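Local structure of guanine nucleotide exchange factor SRM1 (Saccharomyces cerevisiae, 3OF7) at residues A[266-271]-A[287-292]; A[281-286]-A[298-303]; A[291-296]-A[367-372]. The protein promotes exchange of GDP for GTP on the GTPases GSP1 and GSP2, controls RNA metabolism and transport, and binds chromatin. One frame throughout, in Å; residues are numbered along the deposited sequence.

Contact 1 (A[266-271]-A[287-292]); sequences ENHCFA and GQCGVS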
ATOM      1  N   GLU A 266       7.246  -3.279  -2.780  1.00 14.17           N
ATOM      2  CA  GLU A 266       7.174  -4.735  -2.788  1.00 14.19           C
ATOM      3  C   GLU A 266       8.400  -5.372  -2.124  1.00 13.90           C
ATOM      4  O   GLU A 266       8.263  -6.196  -1.212  1.00 13.19           O
ATOM      5  CB  GLU A 266       6.954  -5.263  -4.208  1.00 14.44           C
ATOM      6  CG  GLU A 266       5.563  -4.913  -4.723  1.00 15.18           C
ATOM      7  CD  GLU A 266       5.129  -5.714  -5.937  1.00 18.04           C
ATOM      8  OE1 GLU A 266       5.862  -6.625  -6.383  1.00 18.70           O
ATOM      9  OE2 GLU A 266       4.025  -5.424  -6.443  1.00 19.56           O
ATOM     10  N   ASN A 267       9.580  -4.961  -2.573  1.00 14.25           N
ATOM     11  CA  ASN A 267      10.845  -5.525  -2.097  1.00 15.32           C
ATOM     12  C   ASN A 267      11.851  -4.450  -1.670  1.00 15.18           C
ATOM     13  O   ASN A 267      13.051  -4.719  -1.532  1.00 15.68           O
ATOM     14  CB  ASN A 267      11.452  -6.422  -3.183  1.00 15.07           C
ATOM     15  CG  ASN A 267      10.564  -7.597  -3.529  1.00 16.98           C
ATOM     16  OD1 ASN A 267      10.096  -8.326  -2.647  1.00 18.17           O
ATOM     17  ND2 ASN A 267      10.320  -7.790  -4.824  1.00 18.89           N
ATOM     18  N   HIS A 268      11.357  -3.229  -1.475  1.00 14.87           N
ATOM     19  CA  HIS A 268      12.178  -2.135  -0.956  1.00 14.65           C
ATOM     20  C   HIS A 268      11.372  -1.350   0.065  1.00 15.14           C
ATOM     21  O   HIS A 268      10.136  -1.438   0.087  1.00 15.18           O
ATOM     22  CB  HIS A 268      12.698  -1.227  -2.076  1.00 14.63           C
ATOM     23  CG  HIS A 268      11.622  -0.529  -2.850  1.00 14.96           C
ATOM     24  ND1 HIS A 268      11.472   0.843  -2.844  1.00 15.51           N
ATOM     25  CD2 HIS A 268      10.655  -1.009  -3.667  1.00 12.46           C
ATOM     26  CE1 HIS A 268      10.454   1.176  -3.621  1.00 12.11           C
ATOM     27  NE2 HIS A 268       9.943   0.071  -4.131  1.00 14.90           N
ATOM     28  N   CYS A 269      12.065  -0.582   0.901  1.00 14.91           N
ATOM     29  CA  CYS A 269      11.451  -0.029   2.099  1.00 15.62           C
ATOM     30  C   CYS A 269      11.934   1.380   2.387  1.00 15.73           C
ATOM     31  O   CYS A 269      12.994   1.789   1.917  1.00 15.80           O
ATOM     32  CB  CYS A 269      11.777  -0.920   3.299  1.00 15.31           C
ATOM     33  SG  CYS A 269      11.428  -2.669   3.055  1.00 16.26           S
ATOM     34  N   PHE A 270      11.147   2.103   3.176  1.00 16.18           N
ATOM     35  CA  PHE A 270      11.461   3.470   3.565  1.00 16.73           C
ATOM     36  C   PHE A 270      11.273   3.668   5.054  1.00 17.51           C
ATOM     37  O   PHE A 270      10.363   3.093   5.666  1.00 17.78           O
ATOM     38  CB  PHE A 270      10.571   4.459   2.819  1.00 16.39           C
ATOM     39  CG  PHE A 270      10.850   4.523   1.361  1.00 16.95           C
ATOM     40  CD1 PHE A 270      11.813   5.389   0.870  1.00 16.48           C
ATOM     41  CD2 PHE A 270      10.164   3.693   0.476  1.00 16.08           C
ATOM     42  CE1 PHE A 270      12.093   5.440  -0.481  1.00 17.13           C
ATOM     43  CE2 PHE A 270      10.435   3.743  -0.880  1.00 15.26           C
ATOM     44  CZ  PHE A 270      11.396   4.611  -1.359  1.00 17.32           C
ATOM     45  N   ALA A 271      12.142   4.494   5.632  1.00 18.54           N
ATOM     46  CA  ALA A 271      11.987   4.927   7.014  1.00 19.54           C
ATOM     47  C   ALA A 271      12.327   6.411   7.115  1.00 20.32           C
ATOM     48  O   ALA A 271      13.304   6.881   6.527  1.00 20.26           O
ATOM     49  CB  ALA A 271      12.859   4.103   7.940  1.00 19.19           C
ATOM     50  N   GLY A 287      16.330   1.952  -9.437  1.00 16.55           N
ATOM     51  CA  GLY A 287      16.553   3.186  -8.674  1.00 16.86           C
ATOM     52  C   GLY A 287      15.329   3.591  -7.867  1.00 16.78           C
ATOM     53  O   GLY A 287      15.192   4.756  -7.479  1.00 17.63           O
ATOM     54  N   GLN A 288      14.449   2.625  -7.595  1.00 16.50           N
ATOM     55  CA  GLN A 288      13.230   2.884  -6.814  1.00 16.24           C
ATOM     56  C   GLN A 288      13.533   3.337  -5.372  1.00 16.40           C
ATOM     57  O   GLN A 288      12.692   3.962  -4.727  1.00 16.15           O
ATOM     58  CB  GLN A 288      12.279   1.677  -6.829  1.00 16.13           C
ATOM     59  CG  GLN A 288      12.845   0.365  -6.278  1.00 15.21           C
ATOM     60  CD  GLN A 288      13.420  -0.554  -7.353  1.00 14.65           C
ATOM     61  OE1 GLN A 288      14.254  -0.146  -8.156  1.00 15.71           O
ATOM     62  NE2 GLN A 288      12.988  -1.815  -7.348  1.00 14.77           N
ATOM     63  N   CYS A 289      14.731   3.029  -4.874  1.00 16.89           N
ATOM     64  CA  CYS A 289      15.149   3.487  -3.542  1.00 17.10           C
ATOM     65  C   CYS A 289      15.504   4.978  -3.522  1.00 17.58           C
ATOM     66  O   CYS A 289      15.553   5.590  -2.450  1.00 18.11           O
ATOM     67  CB  CYS A 289      16.312   2.648  -3.004  1.00 16.66           C
ATOM     68  SG  CYS A 289      15.853   0.979  -2.492  1.00 17.94           S
ATOM     69  N   GLY A 290      15.748   5.550  -4.705  1.00 18.47           N
ATOM     70  CA  GLY A 290      16.010   6.984  -4.867  1.00 19.74           C
ATOM     71  C   GLY A 290      17.314   7.482  -4.249  1.00 21.21           C
ATOM     72  O   GLY A 290      17.411   8.648  -3.853  1.00 20.86           O
ATOM     73  N   VAL A 291      18.320   6.612  -4.180  1.00 21.88           N
ATOM     74  CA  VAL A 291      19.547   6.936  -3.444  1.00 23.52           C
ATOM     75  C   VAL A 291      20.758   7.271  -4.323  1.00 24.80           C
ATOM     76  O   VAL A 291      21.731   7.852  -3.842  1.00 25.32           O
ATOM     77  CB  VAL A 291      19.938   5.811  -2.453  1.00 23.26           C
ATOM     78  CG1 VAL A 291      18.954   5.759  -1.291  1.00 22.97           C
ATOM     79  CG2 VAL A 291      20.039   4.461  -3.166  1.00 23.22           C
ATOM     80  N   SER A 292      20.695   6.920  -5.602  1.00 25.63           N
ATOM     81  CA  SER A 292      21.874   6.999  -6.464  1.00 27.21           C
ATOM     82  C   SER A 292      21.482   7.185  -7.922  1.00 27.37           C
ATOM     83  O   SER A 292      20.473   6.643  -8.375  1.00 27.45           O
ATOM     84  CB  SER A 292      22.701   5.716  -6.309  1.00 26.98           C
ATOM     85  OG  SER A 292      23.753   5.651  -7.251  1.00 29.46           O
TER
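Gln288 sets its CG over the imidazole of His268, tying strand 268-273 of one blade of the RCC1-type seven-bladed beta-propeller to the long loop that follows strand 278-281 of the same blade. The evidence for a CH-pi contact is direct: CG of Gln288 is 3.5 Å from the centroid of the His268 ring and only 3° off its normal. CG of Gln288 lies between its own backbone N and carbonyl carbon (chi1 59°), and beyond it the chain bends at chi2; the amide plane stands nearly perpendicular to the imidazole. The amide OE1 is held by the backbone N of Phe286, which should limit its rotation, while NE2 of His268 makes a weak hydrogen bond to Gly321 O. Gln288 and Cys289 are the two central residues of a type I turn, closed by Gly290 N bonding to Gly287 O at 2.9 Å. From this turn Cys289 reaches the base of the histidine, its SG 3.9 Å from His268 CB and oblique to the ring. Phe270, two residues further along the strand, brings the edge of its ring to the turn: its CZ is 3.7 Å from Gln288 O, an oxygen that is hydrogen-bonded to Ser325 OG.

Contact 2 (A[281-286]-A[298-303]); sequences WGLNQF and GALVTK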
ATOM      1  N   TRP A 281      16.084   0.983   1.746  1.00 18.33           N
ATOM      2  CA  TRP A 281      16.885  -0.225   1.549  1.00 17.91           C
ATOM      3  C   TRP A 281      16.101  -1.266   0.759  1.00 17.49           C
ATOM      4  O   TRP A 281      14.882  -1.156   0.608  1.00 17.26           O
ATOM      5  CB  TRP A 281      17.347  -0.815   2.890  1.00 17.78           C
ATOM      6  CG  TRP A 281      16.237  -1.349   3.753  1.00 17.26           C
ATOM      7  CD1 TRP A 281      15.867  -2.659   3.885  1.00 17.31           C
ATOM      8  CD2 TRP A 281      15.361  -0.598   4.607  1.00 17.66           C
ATOM      9  NE1 TRP A 281      14.824  -2.771   4.764  1.00 17.59           N
ATOM     10  CE2 TRP A 281      14.486  -1.525   5.221  1.00 17.12           C
ATOM     11  CE3 TRP A 281      15.229   0.764   4.913  1.00 17.27           C
ATOM     12  CZ2 TRP A 281      13.487  -1.136   6.127  1.00 18.42           C
ATOM     13  CZ3 TRP A 281      14.223   1.155   5.812  1.00 18.45           C
ATOM     14  CH2 TRP A 281      13.373   0.203   6.410  1.00 18.33           C
ATOM     15  N   GLY A 282      16.808  -2.283   0.273  1.00 17.38           N
ATOM     16  CA  GLY A 282      16.181  -3.386  -0.446  1.00 16.80           C
ATOM     17  C   GLY A 282      16.404  -3.290  -1.943  1.00 16.85           C
ATOM     18  O   GLY A 282      17.430  -2.769  -2.403  1.00 16.94           O
ATOM     19  N   LEU A 283      15.440  -3.791  -2.705  1.00 16.24           N
ATOM     20  CA  LEU A 283      15.605  -3.939  -4.147  1.00 16.11           C
ATOM     21  C   LEU A 283      15.731  -2.583  -4.836  1.00 15.94           C
ATOM     22  O   LEU A 283      14.945  -1.673  -4.568  1.00 15.70           O
ATOM     23  CB  LEU A 283      14.430  -4.734  -4.727  1.00 16.23           C
ATOM     24  CG  LEU A 283      14.465  -5.019  -6.234  1.00 15.67           C
ATOM     25  CD1 LEU A 283      15.610  -5.994  -6.599  1.00 17.23           C
ATOM     26  CD2 LEU A 283      13.111  -5.524  -6.710  1.00 16.69           C
ATOM     27  N   ASN A 284      16.730  -2.441  -5.707  1.00 15.85           N
ATOM     28  CA  ASN A 284      17.020  -1.138  -6.312  1.00 16.14           C
ATOM     29  C   ASN A 284      17.471  -1.159  -7.774  1.00 16.28           C
ATOM     30  O   ASN A 284      18.196  -0.258  -8.212  1.00 16.71           O
ATOM     31  CB  ASN A 284      18.034  -0.365  -5.454  1.00 16.19           C
ATOM     32  CG  ASN A 284      18.056   1.125  -5.766  1.00 16.91           C
ATOM     33  OD1 ASN A 284      17.025   1.719  -6.065  1.00 16.51           O
ATOM     34  ND2 ASN A 284      19.237   1.734  -5.686  1.00 17.06           N
ATOM     35  N   GLN A 285      17.031  -2.152  -8.546  1.00 16.39           N
ATOM     36  CA  GLN A 285      17.544  -2.276  -9.916  1.00 16.99           C
ATOM     37  C   GLN A 285      16.991  -1.211 -10.869  1.00 17.18           C
ATOM     38  O   GLN A 285      17.555  -1.001 -11.951  1.00 17.02           O
ATOM     39  CB  GLN A 285      17.411  -3.712 -10.478  1.00 16.89           C
ATOM     40  CG  GLN A 285      16.085  -4.062 -11.172  1.00 17.46           C
ATOM     41  CD  GLN A 285      14.962  -4.420 -10.206  1.00 17.00           C
ATOM     42  OE1 GLN A 285      14.289  -5.446 -10.369  1.00 17.31           O
ATOM     43  NE2 GLN A 285      14.736  -3.573  -9.218  1.00 14.56           N
ATOM     44  N   PHE A 286      15.903  -0.542 -10.465  1.00 16.44           N
ATOM     45  CA  PHE A 286      15.384   0.597 -11.233  1.00 16.68           C
ATOM     46  C   PHE A 286      15.555   1.941 -10.516  1.00 16.63           C
ATOM     47  O   PHE A 286      15.001   2.958 -10.945  1.00 17.34           O
ATOM     48  CB  PHE A 286      13.910   0.379 -11.607  1.00 16.78           C
ATOM     49  CG  PHE A 286      13.696  -0.707 -12.616  1.00 16.54           C
ATOM     50  CD1 PHE A 286      13.831  -0.447 -13.977  1.00 17.93           C
ATOM     51  CD2 PHE A 286      13.362  -1.996 -12.204  1.00 16.88           C
ATOM     52  CE1 PHE A 286      13.632  -1.462 -14.925  1.00 19.08           C
ATOM     53  CE2 PHE A 286      13.158  -3.020 -13.131  1.00 17.51           C
ATOM     54  CZ  PHE A 286      13.298  -2.752 -14.500  1.00 19.13           C
ATOM     55  N   GLY A 298      20.287  -6.082 -10.724  1.00 26.63           N
ATOM     56  CA  GLY A 298      20.464  -6.848  -9.482  1.00 26.17           C
ATOM     57  C   GLY A 298      20.870  -6.037  -8.258  1.00 25.97           C
ATOM     58  O   GLY A 298      21.161  -6.609  -7.198  1.00 26.31           O
ATOM     59  N   ALA A 299      20.889  -4.710  -8.390  1.00 25.04           N
ATOM     60  CA  ALA A 299      21.318  -3.837  -7.297  1.00 24.55           C
ATOM     61  C   ALA A 299      20.417  -4.001  -6.080  1.00 24.17           C
ATOM     62  O   ALA A 299      19.191  -4.009  -6.203  1.00 23.67           O
ATOM     63  CB  ALA A 299      21.341  -2.388  -7.742  1.00 24.50           C
ATOM     64  N   LEU A 300      21.040  -4.174  -4.917  1.00 23.72           N
ATOM     65  CA  LEU A 300      20.332  -4.138  -3.639  1.00 23.90           C
ATOM     66  C   LEU A 300      20.991  -3.123  -2.730  1.00 24.20           C
ATOM     67  O   LEU A 300      22.220  -2.985  -2.721  1.00 24.32           O
ATOM     68  CB  LEU A 300      20.338  -5.501  -2.947  1.00 23.87           C
ATOM     69  CG  LEU A 300      19.831  -6.740  -3.684  1.00 24.02           C
ATOM     70  CD1 LEU A 300      20.144  -7.998  -2.861  1.00 24.62           C
ATOM     71  CD2 LEU A 300      18.339  -6.636  -3.975  1.00 22.35           C
ATOM     72  N   VAL A 301      20.172  -2.405  -1.976  1.00 24.08           N
ATOM     73  CA  VAL A 301      20.677  -1.494  -0.962  1.00 24.51           C
ATOM     74  C   VAL A 301      20.618  -2.267   0.348  1.00 25.12           C
ATOM     75  O   VAL A 301      19.536  -2.621   0.837  1.00 24.81           O
ATOM     76  CB  VAL A 301      19.869  -0.170  -0.929  1.00 24.01           C
ATOM     77  CG1 VAL A 301      20.395   0.775   0.152  1.00 23.72           C
ATOM     78  CG2 VAL A 301      19.934   0.509  -2.285  1.00 24.00           C
ATOM     79  N   THR A 302      21.794  -2.574   0.887  1.00 26.13           N
ATOM     80  CA  THR A 302      21.886  -3.412   2.079  1.00 27.31           C
ATOM     81  C   THR A 302      21.673  -2.608   3.363  1.00 27.73           C
ATOM     82  O   THR A 302      20.768  -2.893   4.139  1.00 28.39           O
ATOM     83  CB  THR A 302      23.211  -4.195   2.129  0.90 27.55           C
ATOM     84  OG1 THR A 302      24.306  -3.282   2.004  0.90 28.51           O
ATOM     85  CG2 THR A 302      23.265  -5.214   0.988  1.00 27.88           C
ATOM     86  N   LYS A 303      22.499  -1.598   3.586  1.00 28.30           N
ATOM     87  CA  LYS A 303      22.284  -0.718   4.727  1.00 28.86           C
ATOM     88  C   LYS A 303      21.432   0.466   4.300  1.00 28.83           C
ATOM     89  O   LYS A 303      21.658   1.029   3.230  1.00 28.76           O
ATOM     90  CB  LYS A 303      23.608  -0.252   5.322  1.00 28.90           C
ATOM     91  CG  LYS A 303      24.216  -1.258   6.292  1.00 30.30           C
TER
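An antiparallel beta ladder in the outer part of a propeller blade pairs Gly282 and Leu283 with Val301 and Leu300, just where the chain leaves strand 278-281. The two segments run in almost opposite directions, which fits this pairing. Gly282 and Val301 form the hydrogen-bonded pair: Gly282 N donates to Val301 O at 2.8 Å, in the carbonyl plane and on a lone pair, and Val301 N returns an almost straight bond to Gly282 O, also 2.8 Å long (176° at the hydrogen). The same Gly282 O receives a CA-H...O contact from Leu300 CA at 3.4 Å, so two donors converge on it. Leu283 and Leu300 are the following, non-hydrogen-bonded pair, and their side chains meet through Leu283 CD1 and Leu300 CD2, 3.8 Å apart. The ladder then frays: Asn284 N still donates to Ala299 O at 3.0 Å, but this bond is bent (147° at the hydrogen) and the donor is tilted from the carbonyl plane.

Gly282 completes the Trp-Gly pair that recurs in most of the repeats of this chain. The chain turns a corner here, and at its backbone angles a CB would collide with the carbonyl O of Trp281. The tryptophan itself offers CB to Val301 O, while its indole turns off from strand 300-302 and gives NE1 to Gln235 O. On the face carrying Val301, Asn284 CG is anti to its backbone N (chi1 -162°), and the asparagine brings CB and the ND2 end of its carboxamide against the CG2 methyl of the valine, while OD1 points off to the backbone N of Cys289. Asn284 ND2 ends 3.7 Å from Val301 CG2.

Contact 3 (A[291-296]-A[367-372]); sequences VSEDVE and VPLPTK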
ATOM      1  N   VAL A 291      18.320   6.612  -4.180  1.00 21.88           N
ATOM      2  CA  VAL A 291      19.547   6.936  -3.444  1.00 23.52           C
ATOM      3  C   VAL A 291      20.758   7.271  -4.323  1.00 24.80           C
ATOM      4  O   VAL A 291      21.731   7.852  -3.842  1.00 25.32           O
ATOM      5  CB  VAL A 291      19.938   5.811  -2.453  1.00 23.26           C
ATOM      6  CG1 VAL A 291      18.954   5.759  -1.291  1.00 22.97           C
ATOM      7  CG2 VAL A 291      20.039   4.461  -3.166  1.00 23.22           C
ATOM      8  N   SER A 292      20.695   6.920  -5.602  1.00 25.63           N
ATOM      9  CA  SER A 292      21.874   6.999  -6.464  1.00 27.21           C
ATOM     10  C   SER A 292      21.482   7.185  -7.922  1.00 27.37           C
ATOM     11  O   SER A 292      20.473   6.643  -8.375  1.00 27.45           O
ATOM     12  CB  SER A 292      22.701   5.716  -6.309  1.00 26.98           C
ATOM     13  OG  SER A 292      23.753   5.651  -7.251  1.00 29.46           O
ATOM     14  N   GLU A 293      22.290   7.935  -8.661  1.00 27.77           N
ATOM     15  CA  GLU A 293      22.069   8.094 -10.096  1.00 28.43           C
ATOM     16  C   GLU A 293      22.420   6.812 -10.844  1.00 28.81           C
ATOM     17  O   GLU A 293      21.958   6.593 -11.959  1.00 29.12           O
ATOM     18  CB  GLU A 293      22.889   9.261 -10.653  1.00 28.27           C
ATOM     19  CG  GLU A 293      22.408  10.630 -10.203  1.00 29.21           C
ATOM     20  CD  GLU A 293      22.849  11.762 -11.126  0.80 29.87           C
ATOM     21  OE1 GLU A 293      22.619  12.940 -10.772  0.80 31.12           O
ATOM     22  OE2 GLU A 293      23.412  11.486 -12.210  0.80 29.42           O
ATOM     23  N   ASP A 294      23.241   5.973 -10.222  1.00 29.61           N
ATOM     24  CA  ASP A 294      23.723   4.755 -10.860  1.00 30.40           C
ATOM     25  C   ASP A 294      22.676   3.648 -10.782  1.00 30.37           C
ATOM     26  O   ASP A 294      22.272   3.243  -9.691  1.00 30.69           O
ATOM     27  CB  ASP A 294      25.052   4.317 -10.236  1.00 31.02           C
ATOM     28  CG  ASP A 294      26.195   5.274 -10.563  0.70 32.62           C
ATOM     29  OD1 ASP A 294      26.157   5.926 -11.633  0.90 34.42           O
ATOM     30  OD2 ASP A 294      27.140   5.369  -9.749  0.80 34.71           O
ATOM     31  N   VAL A 295      22.225   3.200 -11.956  1.00 29.88           N
ATOM     32  CA  VAL A 295      21.215   2.155 -12.095  1.00 29.68           C
ATOM     33  C   VAL A 295      21.887   0.899 -12.645  1.00 29.74           C
ATOM     34  O   VAL A 295      22.457   0.921 -13.746  1.00 29.65           O
ATOM     35  CB  VAL A 295      20.061   2.599 -13.029  1.00 29.60           C
ATOM     36  CG1 VAL A 295      19.163   1.425 -13.409  1.00 30.16           C
ATOM     37  CG2 VAL A 295      19.236   3.684 -12.370  1.00 29.47           C
ATOM     38  N   GLU A 296      21.828  -0.182 -11.871  1.00 29.11           N
ATOM     39  CA  GLU A 296      22.530  -1.421 -12.215  1.00 28.86           C
ATOM     40  C   GLU A 296      21.664  -2.642 -11.949  1.00 28.43           C
ATOM     41  O   GLU A 296      20.975  -2.712 -10.924  1.00 27.78           O
ATOM     42  CB  GLU A 296      23.834  -1.536 -11.420  1.00 28.92           C
ATOM     43  CG  GLU A 296      24.924  -0.563 -11.849  1.00 30.10           C
ATOM     44  N   VAL A 367      14.106   6.623 -13.647  1.00 17.28           N
ATOM     45  CA  VAL A 367      14.452   7.938 -13.089  1.00 17.31           C
ATOM     46  C   VAL A 367      14.875   7.679 -11.646  1.00 17.32           C
ATOM     47  O   VAL A 367      14.024   7.496 -10.770  1.00 17.33           O
ATOM     48  CB  VAL A 367      13.251   8.924 -13.161  1.00 17.17           C
ATOM     49  CG1 VAL A 367      13.617  10.291 -12.553  1.00 17.89           C
ATOM     50  CG2 VAL A 367      12.785   9.101 -14.609  1.00 16.69           C
ATOM     51  N   PRO A 368      16.195   7.605 -11.392  1.00 17.67           N
ATOM     52  CA  PRO A 368      16.671   7.041 -10.132  1.00 18.06           C
ATOM     53  C   PRO A 368      16.785   8.002  -8.948  1.00 18.45           C
ATOM     54  O   PRO A 368      17.169   7.575  -7.864  1.00 18.47           O
ATOM     55  CB  PRO A 368      18.051   6.511 -10.502  1.00 18.70           C
ATOM     56  CG  PRO A 368      18.524   7.467 -11.537  1.00 17.56           C
ATOM     57  CD  PRO A 368      17.311   7.885 -12.317  1.00 17.83           C
ATOM     58  N   LEU A 369      16.499   9.282  -9.159  1.00 19.34           N
ATOM     59  CA  LEU A 369      16.441  10.242  -8.053  1.00 19.88           C
ATOM     60  C   LEU A 369      15.020  10.769  -7.946  1.00 19.91           C
ATOM     61  O   LEU A 369      14.359  10.936  -8.968  1.00 20.27           O
ATOM     62  CB  LEU A 369      17.387  11.423  -8.292  1.00 20.25           C
ATOM     63  CG  LEU A 369      18.884  11.200  -8.483  1.00 21.02           C
ATOM     64  CD1 LEU A 369      19.537  12.556  -8.795  1.00 21.65           C
ATOM     65  CD2 LEU A 369      19.530  10.530  -7.270  1.00 20.75           C
ATOM     66  N   PRO A 370      14.545  11.033  -6.711  1.00 20.28           N
ATOM     67  CA  PRO A 370      13.204  11.586  -6.515  1.00 20.18           C
ATOM     68  C   PRO A 370      13.049  12.856  -7.338  1.00 20.44           C
ATOM     69  O   PRO A 370      13.887  13.757  -7.240  1.00 20.10           O
ATOM     70  CB  PRO A 370      13.172  11.913  -5.019  1.00 20.01           C
ATOM     71  CG  PRO A 370      14.157  11.020  -4.415  1.00 20.63           C
ATOM     72  CD  PRO A 370      15.238  10.807  -5.430  1.00 20.16           C
ATOM     73  N   THR A 371      12.005  12.906  -8.157  1.00 20.51           N
ATOM     74  CA  THR A 371      11.814  13.986  -9.118  1.00 21.00           C
ATOM     75  C   THR A 371      10.401  14.536  -8.963  1.00 21.12           C
ATOM     76  O   THR A 371       9.424  13.790  -9.030  1.00 20.31           O
ATOM     77  CB  THR A 371      12.073  13.496 -10.565  1.00 21.15           C
ATOM     78  OG1 THR A 371      13.366  12.879 -10.630  1.00 20.92           O
ATOM     79  CG2 THR A 371      12.007  14.647 -11.576  1.00 21.81           C
ATOM     80  N   LYS A 372      10.298  15.845  -8.743  1.00 21.37           N
ATOM     81  CA  LYS A 372       8.999  16.480  -8.524  1.00 21.82           C
ATOM     82  C   LYS A 372       8.145  16.445  -9.785  1.00 21.65           C
ATOM     83  O   LYS A 372       8.625  16.761 -10.873  1.00 21.61           O
ATOM     84  CB  LYS A 372       9.165  17.927  -8.026  1.00 22.26           C
ATOM     85  CG  LYS A 372       7.836  18.644  -7.754  1.00 24.00           C
ATOM     86  CD  LYS A 372       7.995  19.872  -6.852  1.00 27.64           C
ATOM     87  CE  LYS A 372       8.240  21.150  -7.639  1.00 31.14           C
ATOM     88  NZ  LYS A 372       8.208  22.366  -6.740  1.00 32.01           N
TER
HETATM   89  O   HOH W   1      18.378   5.209  -6.771  1.00 21.33           O
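Leu369 and Pro368, at a corner of the chain, meet the loop segment 291-296 from the adjoining blade. Along the leucine, CB has no partner within 4.2 Å in that segment. CG stands anti to the leucine's own carbonyl carbon (chi1 -59°), which brings it 4.0 Å from Glu293 CG. Its two branches then part: Leu369 CD1 touches the glutamate chain, 3.7 Å from both Glu293 CG and Glu293 OE1, whereas Leu369 CD2 meets the loop backbone, 3.9 Å from Ser292 C. An alanine here would probably open a gap beside the Ser292-Glu293 peptide and leave the aliphatic part of Glu293 without its apolar neighbour across the contact.

Pro368 packs more tightly. Its CB lies 3.2 Å from Ser292 O and also meets Val295 CG2 at 3.6 Å, the valine and proline side chains crossing at about a right angle; CG of the proline faces the carbonyl O of Glu293. A water forms the polar link, accepting from Ser292 N at 3.1 Å and placed to donate to Pro368 O at 2.9 Å, although other acceptors compete for its protons; it lies between backbones that make no direct hydrogen bond. The loop is shaped locally by an ST turn, in which Asp294 N donates to Ser292 OG. Tyr355 adds cover next to Leu369 and Glu293, although both residues also touch a crystal neighbour, which may influence their conformations. The arrangement joins the fifth and sixth RCC1 repeats, a loop of one blade resting on the corner that leads into the outermost strand, 370-372, of the next, as expected where successive blades of a beta-propeller abut.

How the contacts relate
Contacts 1, 2 and 3 share one excursion of the chain, the loop between strands 278-281 and 300-302, and lie progressively farther from the centre of the molecule: about 14, 19 and 21 Å between centres. Contact 1 is buried and relies on aromatic faces and edges; contact 2, partly buried, is the only one with direct hydrogen bonds between its segments; contact 3 is at the surface, apolar with a water bridge. The first two stay within one blade and are coupled by a probable hydrogen bond between Asn267 O and Leu283 N. Contact 3 reaches the next blade, sharing Val291 and Ser292 with contact 1, while Val291 CG2 packs against Asn284 ND2 of contact 2.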